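Long-range contacts in small nuclear ribonucleoprotein homolog (Pyrobaculum aerophilum, PDB 1M5Q), which probably binds RNA, and assembles as an Sm-like archaeal protein into a 14-mer built around a toroid of beta-sheet: residues 14-18 with 54-59; 21-26 with 38-44; 68-74 with 103-107. All coordinates share one frame; numbering follows the deposited sequence.

Interaction 1: 14-18 with 54-59; sequences QVVLS and IMYRYI
Leu17 and Ile59 pair in the small barrel of the Sm fold, where strand 12-17 meets the last strand of the barrel, 59-64, just beyond the 3-10 turn 56-58, which links that strand to 48-54. The pair is antiparallel and non-hydrogen-bonded, with Leu17 CA 4.7 Å from Ile59 CA. Past it, Ser18 N donates to Tyr58 O over 2.8 Å, at an N-H...O angle of 156°. The same oxygen takes a CA-H...O contact from Leu17 CA at 3.2 Å, so two successive residues of one chain segment hold the last carbonyl of the turn.

Beneath this backbone link lies a buried aliphatic cluster. Ile54 divides its two branches between two partners: its CD1 meets Val15 tip to tip, 4.0 Å from Val15 CB, while its CG2 lies 3.7 Å from Leu17 CD2, the two side chains crossing at a slant. Val15 in turn directs CG1 opposite its own amide nitrogen (chi1 -174°), which brings that methyl within 3.6 Å of Ile59 CG2. Leu38 of strand 36-42 packs on both Val15 and Ile54 and carries the cluster on into the barrel.

The contact also borders the neighbouring subunits of the ring. Ile54 pairs with a strand of a neighbouring subunit, so that the sheet runs on from chain to chain, and Tyr58 OH is hydrogen-bonded to Arg57 O and Ser18 OG of that subunit. Ser18 OG in this chain is correspondingly bonded to Tyr58 OH of another neighbouring subunit. Within the chain, that serine oxygen also sits at the edge of the Tyr58 ring, near its plane and 3.0 Å from Tyr58 CD2.

Interaction 2: 21-26 with 38-44; sequences EVYKGV and LANASNK
Ala39 N donates to Val26 O over 2.8 Å at 166°, and Leu38 CA closes on the same oxygen in a CA-H...O contact. Val26 N returns a bond to Ala39 O, and a second hydrogen-bonded pair follows at Lys24 and Ser42, with Lys24 N 3.0 Å from Ser42 O. Between these pairs the register slips by one residue, a beta bulge in the hairpin of strands 22-30 and 36-42, adjacent in the Sm sheet. Gly25 lies at the bulge, where a CB would run into Ala41 CB and Ala39 O.

Near the end of the ladder Tyr23 and Asn43 lie side by side. Asn43 CB rests over one ring face, 3.9 Å from the Tyr23 centroid, its CG placed between backbone N and carbonyl carbon (chi1 52°), a turn that brings ND2 to Tyr23 OH at 3.2 Å. That ND2 also bonds Glu47. With an alanine in place of Tyr23, Asn43 would probably lose both the ring face under its CB and one acceptor of its amide, and a gap would open beside it. The Tyr23 ring also stacks edge-to-face with His61 of a neighbouring subunit. Farther out, water 1 accepts from Val22 N and from Lys44 N, and Lys44 CE lies 4.0 Å from Val22 CB.

Interaction 3: 68-74 with 103-107; sequences RIDMREF and VSEIG
Ile69 and Glu105 bring the two backbones together, CA to CA 5.9 Å, where the chain entering helix 71-81 passes the type I turn Ser104-Gly107 between strands 101-104 and 107-109. Two waters span this gap: one accepts from Ile69 N and donates to Glu105 O, the other donates to Ile69 O and to Glu105 OE1. On the inner side, selenomethionine Met71 bends at chi2 and chi3 (-51° and -77°), which carries CE to 3.2 Å from Val103 O and 3.7 Å from Val103 CG1. Val103 also meets the Phe74 ring, with CG1 over one face and CG2 3.7 Å from Phe74 CE2. At the outer end Ile106 CG2 sits over the centre of the Arg68 guanidinium, 3.6 Å from Arg68 CZ, while Arg68 CG lies 3.7 Å from Glu105 OE2. Arg68 NE makes a weak hydrogen bond to Asn50 of a neighbouring subunit. Arg68 NE and Glu105 OE2 are 4.4 Å apart, with the oxygen well out of the guanidinium plane, so their attraction is probably only diffuse; direct contacts are mostly van der Waals, some against polar atoms, while hydrogen-bonded links between the segments pass through water.

In the fold
Interactions 1 and 2 belong to one Sm barrel and touch: Val15 N and Tyr23 O form a probable hydrogen bond, and Leu38 of interaction 2 reaches the cluster of interaction 1. Interaction 1 is the more buried, with aliphatic chains and a single backbone hydrogen bond, at the joint between first and last strands. Interaction 2 knits neighbouring strands by a bulged ladder and runs out to an exposed, hydrated end at Lys44. Interaction 3, partly buried, lies about 31 Å from interaction 1 and about 27 Å from interaction 2, centre to centre, in the C-terminal part; its direct contacts are mainly van der Waals, with one loose charge pair, and its hydrogen-bonded links run through water. All three also touch neighbouring subunits.

Interaction 1: 14-18 with 54-59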
loop_
_atom_site.group_PDB
_atom_site.type_symbol
_atom_site.label_atom_id
_atom_site.label_comp_id
_atom_site.label_asym_id
_atom_site.label_seq_id
_atom_site.Cartn_x
_atom_site.Cartn_y
_atom_site.Cartn_z
ATOM N N GLN H 14 -26.842 4.534 -6.037
ATOM C CA GLN H 14 -26.692 3.085 -5.979
ATOM C C GLN H 14 -25.179 2.817 -5.832
ATOM O O GLN H 14 -24.361 3.435 -6.534
ATOM C CB GLN H 14 -27.225 2.516 -7.278
ATOM C CG GLN H 14 -26.585 1.327 -7.780
ATOM C CD GLN H 14 -27.302 0.777 -8.992
ATOM O OE1 GLN H 14 -26.701 0.618 -10.080
ATOM N NE2 GLN H 14 -28.590 0.485 -8.828
ATOM N N VAL H 15 -24.794 1.911 -4.935
ATOM C CA VAL H 15 -23.389 1.590 -4.768
ATOM C C VAL H 15 -23.176 0.110 -5.069
ATOM O O VAL H 15 -23.793 -0.773 -4.419
ATOM C CB VAL H 15 -22.888 1.915 -3.299
ATOM C CG1 VAL H 15 -21.400 1.711 -3.220
ATOM C CG2 VAL H 15 -23.213 3.403 -2.916
ATOM N N VAL H 16 -22.276 -0.169 -6.022
ATOM C CA VAL H 16 -21.982 -1.539 -6.439
ATOM C C VAL H 16 -20.712 -2.032 -5.787
ATOM O O VAL H 16 -19.647 -1.429 -5.931
ATOM C CB VAL H 16 -21.899 -1.621 -7.990
ATOM C CG1 VAL H 16 -21.542 -3.049 -8.442
ATOM C CG2 VAL H 16 -23.254 -1.175 -8.594
ATOM N N LEU H 17 -20.815 -3.143 -5.063
ATOM C CA LEU H 17 -19.708 -3.673 -4.331
ATOM C C LEU H 17 -19.041 -4.870 -4.986
ATOM O O LEU H 17 -19.684 -5.614 -5.723
ATOM C CB LEU H 17 -20.168 -4.009 -2.897
ATOM C CG LEU H 17 -21.088 -2.975 -2.167
ATOM C CD1 LEU H 17 -21.231 -3.369 -0.674
ATOM C CD2 LEU H 17 -20.507 -1.543 -2.236
ATOM N N SER H 18 -17.747 -5.054 -4.707
ATOM C CA SER H 18 -17.015 -6.159 -5.316
ATOM C C SER H 18 -17.480 -7.539 -4.847
ATOM O O SER H 18 -17.134 -8.536 -5.494
ATOM C CB SER H 18 -15.476 -6.024 -5.108
ATOM O OG SER H 18 -15.106 -6.002 -3.729
ATOM N N ILE H 54 -20.362 1.766 4.180
ATOM C CA ILE H 54 -19.616 1.033 3.165
ATOM C C ILE H 54 -18.104 1.381 3.076
ATOM O O ILE H 54 -17.737 2.544 2.807
ATOM C CB ILE H 54 -20.296 1.312 1.818
ATOM C CG1 ILE H 54 -21.788 1.001 1.937
ATOM C CG2 ILE H 54 -19.619 0.567 0.708
ATOM C CD1 ILE H 54 -22.511 1.395 0.674
HETATM N N MSE H 55 -17.251 0.369 3.267
HETATM C CA MSE H 55 -15.773 0.531 3.236
HETATM C C MSE H 55 -15.335 0.803 1.789
HETATM O O MSE H 55 -15.688 0.063 0.866
HETATM C CB MSE H 55 -15.111 -0.744 3.788
HETATM C CG MSE H 55 -15.666 -1.156 5.177
HETATM SE SE MSE H 55 -14.903 -0.065 6.598
HETATM C CE MSE H 55 -13.245 -1.167 6.796
ATOM N N TYR H 56 -14.567 1.864 1.588
ATOM C CA TYR H 56 -14.154 2.275 0.226
ATOM C C TYR H 56 -13.471 1.188 -0.586
ATOM O O TYR H 56 -13.730 1.037 -1.797
ATOM C CB TYR H 56 -13.306 3.566 0.296
ATOM C CG TYR H 56 -11.880 3.340 0.727
ATOM C CD1 TYR H 56 -10.932 2.871 -0.202
ATOM C CD2 TYR H 56 -11.481 3.528 2.053
ATOM C CE1 TYR H 56 -9.628 2.593 0.178
ATOM C CE2 TYR H 56 -10.149 3.246 2.474
ATOM C CZ TYR H 56 -9.245 2.787 1.514
ATOM O OH TYR H 56 -7.936 2.546 1.823
ATOM N N ARG H 57 -12.665 0.370 0.082
ATOM C CA ARG H 57 -11.943 -0.682 -0.636
ATOM C C ARG H 57 -12.811 -1.650 -1.459
ATOM O O ARG H 57 -12.314 -2.281 -2.417
ATOM C CB ARG H 57 -11.104 -1.507 0.350
ATOM C CG ARG H 57 -9.690 -0.991 0.551
ATOM C CD ARG H 57 -8.987 -1.764 1.703
ATOM N NE ARG H 57 -9.371 -1.132 2.963
ATOM C CZ ARG H 57 -8.635 -0.212 3.582
ATOM N NH1 ARG H 57 -7.468 0.147 3.065
ATOM N NH2 ARG H 57 -9.089 0.376 4.690
ATOM N N TYR H 58 -14.088 -1.783 -1.081
ATOM C CA TYR H 58 -14.997 -2.711 -1.771
ATOM C C TYR H 58 -15.982 -2.085 -2.752
ATOM O O TYR H 58 -16.822 -2.812 -3.360
ATOM C CB TYR H 58 -15.751 -3.554 -0.716
ATOM C CG TYR H 58 -14.820 -4.582 -0.090
ATOM C CD1 TYR H 58 -14.165 -4.324 1.113
ATOM C CD2 TYR H 58 -14.520 -5.772 -0.762
ATOM C CE1 TYR H 58 -13.240 -5.222 1.646
ATOM C CE2 TYR H 58 -13.583 -6.704 -0.240
ATOM C CZ TYR H 58 -12.952 -6.409 0.971
ATOM O OH TYR H 58 -12.063 -7.295 1.508
ATOM N N ILE H 59 -15.874 -0.762 -2.935
ATOM C CA ILE H 59 -16.776 -0.043 -3.835
ATOM C C ILE H 59 -16.241 -0.044 -5.246
ATOM O O ILE H 59 -15.112 0.459 -5.488
ATOM C CB ILE H 59 -16.991 1.429 -3.401
ATOM C CG1 ILE H 59 -17.567 1.468 -1.983
ATOM C CG2 ILE H 59 -17.986 2.109 -4.355
ATOM C CD1 ILE H 59 -17.731 2.863 -1.332
#

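Interaction 2: 21-26 with 38-44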
loop_
_atom_site.group_PDB
_atom_site.type_symbol
_atom_site.label_atom_id
_atom_site.label_comp_id
_atom_site.label_asym_id
_atom_site.label_seq_id
_atom_site.Cartn_x
_atom_site.Cartn_y
_atom_site.Cartn_z
ATOM N N GLU H 21 -22.784 -7.401 -4.148
ATOM C CA GLU H 21 -24.025 -6.741 -3.709
ATOM C C GLU H 21 -24.158 -5.359 -4.308
ATOM O O GLU H 21 -23.160 -4.732 -4.730
ATOM C CB GLU H 21 -24.095 -6.593 -2.210
ATOM C CG GLU H 21 -24.058 -7.882 -1.391
ATOM C CD GLU H 21 -24.161 -7.571 0.112
ATOM O OE1 GLU H 21 -25.284 -7.458 0.658
ATOM O OE2 GLU H 21 -23.111 -7.414 0.755
ATOM N N VAL H 22 -25.401 -4.890 -4.362
ATOM C CA VAL H 22 -25.722 -3.573 -4.873
ATOM C C VAL H 22 -26.646 -2.885 -3.872
ATOM O O VAL H 22 -27.745 -3.406 -3.609
ATOM C CB VAL H 22 -26.436 -3.689 -6.263
ATOM C CG1 VAL H 22 -26.854 -2.284 -6.715
ATOM C CG2 VAL H 22 -25.479 -4.324 -7.319
ATOM N N TYR H 23 -26.243 -1.769 -3.259
ATOM C CA TYR H 23 -27.144 -1.084 -2.314
ATOM C C TYR H 23 -27.646 0.229 -2.884
ATOM O O TYR H 23 -26.875 1.030 -3.408
ATOM C CB TYR H 23 -26.481 -0.757 -0.952
ATOM C CG TYR H 23 -26.318 -1.954 -0.038
ATOM C CD1 TYR H 23 -27.284 -2.255 0.921
ATOM C CD2 TYR H 23 -25.315 -2.874 -0.270
ATOM C CE1 TYR H 23 -27.251 -3.466 1.605
ATOM C CE2 TYR H 23 -25.270 -4.095 0.397
ATOM C CZ TYR H 23 -26.252 -4.389 1.323
ATOM O OH TYR H 23 -26.302 -5.645 1.872
ATOM N N LYS H 24 -28.922 0.491 -2.724
ATOM C CA LYS H 24 -29.479 1.705 -3.258
ATOM C C LYS H 24 -30.047 2.485 -2.068
ATOM O O LYS H 24 -30.740 1.918 -1.232
ATOM C CB LYS H 24 -30.582 1.334 -4.260
ATOM C CG LYS H 24 -31.191 2.527 -4.981
ATOM C CD LYS H 24 -32.237 2.121 -6.063
ATOM C CE LYS H 24 -32.548 3.304 -7.020
ATOM N NZ LYS H 24 -33.822 3.158 -7.889
ATOM N N GLY H 25 -29.754 3.769 -1.949
ATOM C CA GLY H 25 -30.331 4.495 -0.820
ATOM C C GLY H 25 -29.949 5.955 -0.906
ATOM O O GLY H 25 -29.359 6.363 -1.885
ATOM N N VAL H 26 -30.262 6.716 0.124
ATOM C CA VAL H 26 -29.965 8.113 0.161
ATOM C C VAL H 26 -28.496 8.299 0.580
ATOM O O VAL H 26 -28.031 7.697 1.549
ATOM C CB VAL H 26 -30.921 8.886 1.153
ATOM C CG1 VAL H 26 -30.500 10.349 1.232
ATOM C CG2 VAL H 26 -32.389 8.843 0.630
ATOM N N LEU H 38 -24.913 5.222 3.517
ATOM C CA LEU H 38 -26.225 5.354 2.875
ATOM C C LEU H 38 -27.327 5.256 3.933
ATOM O O LEU H 38 -27.200 4.467 4.900
ATOM C CB LEU H 38 -26.513 4.240 1.865
ATOM C CG LEU H 38 -25.589 4.029 0.682
ATOM C CD1 LEU H 38 -26.173 2.927 -0.193
ATOM C CD2 LEU H 38 -25.420 5.358 -0.131
ATOM N N ALA H 39 -28.402 6.024 3.721
ATOM C CA ALA H 39 -29.566 6.046 4.633
ATOM C C ALA H 39 -30.710 5.295 3.978
ATOM O O ALA H 39 -30.919 5.404 2.742
ATOM C CB ALA H 39 -30.031 7.464 4.911
ATOM N N ASN H 40 -31.421 4.518 4.793
ATOM C CA ASN H 40 -32.581 3.740 4.324
ATOM C C ASN H 40 -32.277 3.105 2.982
ATOM O O ASN H 40 -32.903 3.386 1.952
ATOM C CB ASN H 40 -33.783 4.679 4.225
ATOM C CG ASN H 40 -34.216 5.188 5.618
ATOM O OD1 ASN H 40 -34.442 4.377 6.503
ATOM N ND2 ASN H 40 -34.288 6.505 5.810
ATOM N N ALA H 41 -31.304 2.221 3.028
ATOM C CA ALA H 41 -30.801 1.559 1.841
ATOM C C ALA H 41 -31.298 0.120 1.776
ATOM O O ALA H 41 -31.628 -0.480 2.780
ATOM C CB ALA H 41 -29.260 1.584 1.866
ATOM N N SER H 42 -31.380 -0.422 0.572
ATOM C CA SER H 42 -31.766 -1.797 0.456
ATOM C C SER H 42 -30.883 -2.447 -0.620
ATOM O O SER H 42 -30.409 -1.764 -1.538
ATOM C CB SER H 42 -33.243 -1.878 0.122
ATOM O OG SER H 42 -33.467 -1.266 -1.111
ATOM N N ASN H 43 -30.651 -3.751 -0.487
ATOM C CA ASN H 43 -29.835 -4.517 -1.438
ATOM C C ASN H 43 -30.781 -5.201 -2.428
ATOM O O ASN H 43 -31.996 -4.975 -2.372
ATOM C CB ASN H 43 -29.012 -5.535 -0.675
ATOM C CG ASN H 43 -29.854 -6.389 0.267
ATOM O OD1 ASN H 43 -31.029 -6.632 0.013
ATOM N ND2 ASN H 43 -29.256 -6.840 1.354
ATOM N N LYS H 44 -30.277 -6.069 -3.299
ATOM C CA LYS H 44 -31.196 -6.662 -4.294
ATOM C C LYS H 44 -32.084 -7.722 -3.676
ATOM O O LYS H 44 -33.130 -8.022 -4.211
ATOM C CB LYS H 44 -30.461 -7.275 -5.505
ATOM C CG LYS H 44 -29.720 -6.275 -6.409
ATOM C CD LYS H 44 -30.628 -5.476 -7.298
ATOM C CE LYS H 44 -29.801 -4.556 -8.189
ATOM N NZ LYS H 44 -30.567 -3.809 -9.266
HETATM O O HOH W 1 -27.530 -6.821 -3.721
HETATM O O HOH W 2 -30.088 -2.459 -4.764
#

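Interaction 3: 68-74 with 103-107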
loop_
_atom_site.group_PDB
_atom_site.type_symbol
_atom_site.label_atom_id
_atom_site.label_comp_id
_atom_site.label_asym_id
_atom_site.label_seq_id
_atom_site.Cartn_x
_atom_site.Cartn_y
_atom_site.Cartn_z
ATOM N N ARG H 68 -32.638 12.525 -15.480
ATOM C CA ARG H 68 -32.665 13.984 -15.609
ATOM C C ARG H 68 -34.094 14.432 -16.048
ATOM O O ARG H 68 -34.824 13.677 -16.640
ATOM C CB ARG H 68 -31.680 14.466 -16.687
ATOM C CG ARG H 68 -30.174 14.446 -16.311
ATOM C CD ARG H 68 -29.888 15.194 -15.016
ATOM N NE ARG H 68 -28.450 15.305 -14.749
ATOM C CZ ARG H 68 -27.928 16.016 -13.738
ATOM N NH1 ARG H 68 -28.721 16.682 -12.883
ATOM N NH2 ARG H 68 -26.613 16.112 -13.613
ATOM N N ILE H 69 -34.451 15.669 -15.736
ATOM C CA ILE H 69 -35.746 16.236 -16.115
ATOM C C ILE H 69 -35.998 16.275 -17.631
ATOM O O ILE H 69 -35.137 16.716 -18.411
ATOM C CB ILE H 69 -35.841 17.699 -15.565
ATOM C CG1 ILE H 69 -36.048 17.638 -14.034
ATOM C CG2 ILE H 69 -37.004 18.458 -16.203
ATOM C CD1 ILE H 69 -35.842 19.005 -13.329
ATOM N N ASP H 70 -37.189 15.833 -18.037
ATOM C CA ASP H 70 -37.627 15.898 -19.435
ATOM C C ASP H 70 -37.842 17.419 -19.697
ATOM O O ASP H 70 -38.802 18.024 -19.187
ATOM C CB ASP H 70 -38.956 15.148 -19.594
ATOM C CG ASP H 70 -39.519 15.230 -21.032
ATOM O OD1 ASP H 70 -39.040 16.041 -21.864
ATOM O OD2 ASP H 70 -40.457 14.464 -21.331
HETATM N N MSE H 71 -36.973 18.036 -20.490
HETATM C CA MSE H 71 -37.084 19.463 -20.695
HETATM C C MSE H 71 -38.298 19.902 -21.502
HETATM O O MSE H 71 -38.776 21.019 -21.315
HETATM C CB MSE H 71 -35.804 20.029 -21.329
HETATM C CG MSE H 71 -34.596 19.837 -20.427
HETATM SE SE MSE H 71 -34.896 20.475 -18.627
HETATM C CE MSE H 71 -34.718 22.331 -18.999
ATOM N N ARG H 72 -38.766 19.043 -22.403
ATOM C CA ARG H 72 -39.958 19.365 -23.200
ATOM C C ARG H 72 -41.129 19.403 -22.244
ATOM O O ARG H 72 -41.964 20.266 -22.344
ATOM C CB ARG H 72 -40.208 18.320 -24.308
ATOM C CG ARG H 72 -39.327 18.499 -25.531
ATOM C CD ARG H 72 -39.870 17.686 -26.708
ATOM N NE ARG H 72 -38.876 16.742 -27.216
ATOM C CZ ARG H 72 -38.055 17.010 -28.218
ATOM N NH1 ARG H 72 -38.127 18.188 -28.825
ATOM N NH2 ARG H 72 -37.136 16.124 -28.585
ATOM N N GLU H 73 -41.189 18.469 -21.305
ATOM C CA GLU H 73 -42.278 18.489 -20.339
ATOM C C GLU H 73 -42.106 19.737 -19.445
ATOM O O GLU H 73 -43.076 20.415 -19.120
ATOM C CB GLU H 73 -42.262 17.223 -19.508
ATOM C CG GLU H 73 -43.350 17.195 -18.445
ATOM C CD GLU H 73 -44.766 17.147 -19.061
ATOM O OE1 GLU H 73 -44.997 16.366 -20.022
ATOM O OE2 GLU H 73 -45.639 17.879 -18.573
ATOM N N PHE H 74 -40.871 20.054 -19.049
ATOM C CA PHE H 74 -40.638 21.246 -18.258
ATOM C C PHE H 74 -41.172 22.494 -18.995
ATOM O O PHE H 74 -41.752 23.390 -18.389
ATOM C CB PHE H 74 -39.125 21.467 -17.981
ATOM C CG PHE H 74 -38.819 22.715 -17.116
ATOM C CD1 PHE H 74 -38.798 22.629 -15.745
ATOM C CD2 PHE H 74 -38.568 23.950 -17.698
ATOM C CE1 PHE H 74 -38.533 23.758 -14.921
ATOM C CE2 PHE H 74 -38.294 25.090 -16.901
ATOM C CZ PHE H 74 -38.282 24.979 -15.498
ATOM N N VAL H 103 -32.963 27.635 -18.634
ATOM C CA VAL H 103 -32.992 26.417 -17.834
ATOM C C VAL H 103 -32.456 25.211 -18.652
ATOM O O VAL H 103 -32.958 24.925 -19.731
ATOM C CB VAL H 103 -34.461 26.026 -17.402
ATOM C CG1 VAL H 103 -34.375 24.930 -16.371
ATOM C CG2 VAL H 103 -35.262 27.253 -16.839
ATOM N N SER H 104 -31.459 24.519 -18.109
ATOM C CA SER H 104 -30.847 23.355 -18.733
ATOM C C SER H 104 -31.246 22.197 -17.818
ATOM O O SER H 104 -31.871 22.442 -16.774
ATOM C CB SER H 104 -29.319 23.503 -18.742
ATOM O OG SER H 104 -28.812 23.343 -17.411
ATOM N N GLU H 105 -30.873 20.963 -18.171
ATOM C CA GLU H 105 -31.239 19.836 -17.336
ATOM C C GLU H 105 -30.528 19.852 -15.994
ATOM O O GLU H 105 -30.862 19.060 -15.118
ATOM C CB GLU H 105 -31.035 18.459 -18.038
ATOM C CG GLU H 105 -29.659 18.189 -18.601
ATOM C CD GLU H 105 -29.483 16.758 -19.179
ATOM O OE1 GLU H 105 -30.431 16.196 -19.774
ATOM O OE2 GLU H 105 -28.368 16.191 -19.059
ATOM N N ILE H 106 -29.593 20.766 -15.780
ATOM C CA ILE H 106 -28.934 20.804 -14.465
ATOM C C ILE H 106 -29.090 22.132 -13.702
ATOM O O ILE H 106 -28.427 22.372 -12.674
ATOM C CB ILE H 106 -27.419 20.488 -14.559
ATOM C CG1 ILE H 106 -26.663 21.653 -15.203
ATOM C CG2 ILE H 106 -27.216 19.186 -15.338
ATOM C CD1 ILE H 106 -25.163 21.319 -15.442
ATOM N N GLY H 107 -29.935 23.027 -14.192
ATOM C CA GLY H 107 -30.101 24.249 -13.428
ATOM C C GLY H 107 -30.739 25.415 -14.141
ATOM O O GLY H 107 -30.984 25.386 -15.349
HETATM O O HOH W 3 -32.879 17.392 -14.532
HETATM O O HOH W 4 -32.986 16.275 -20.336
#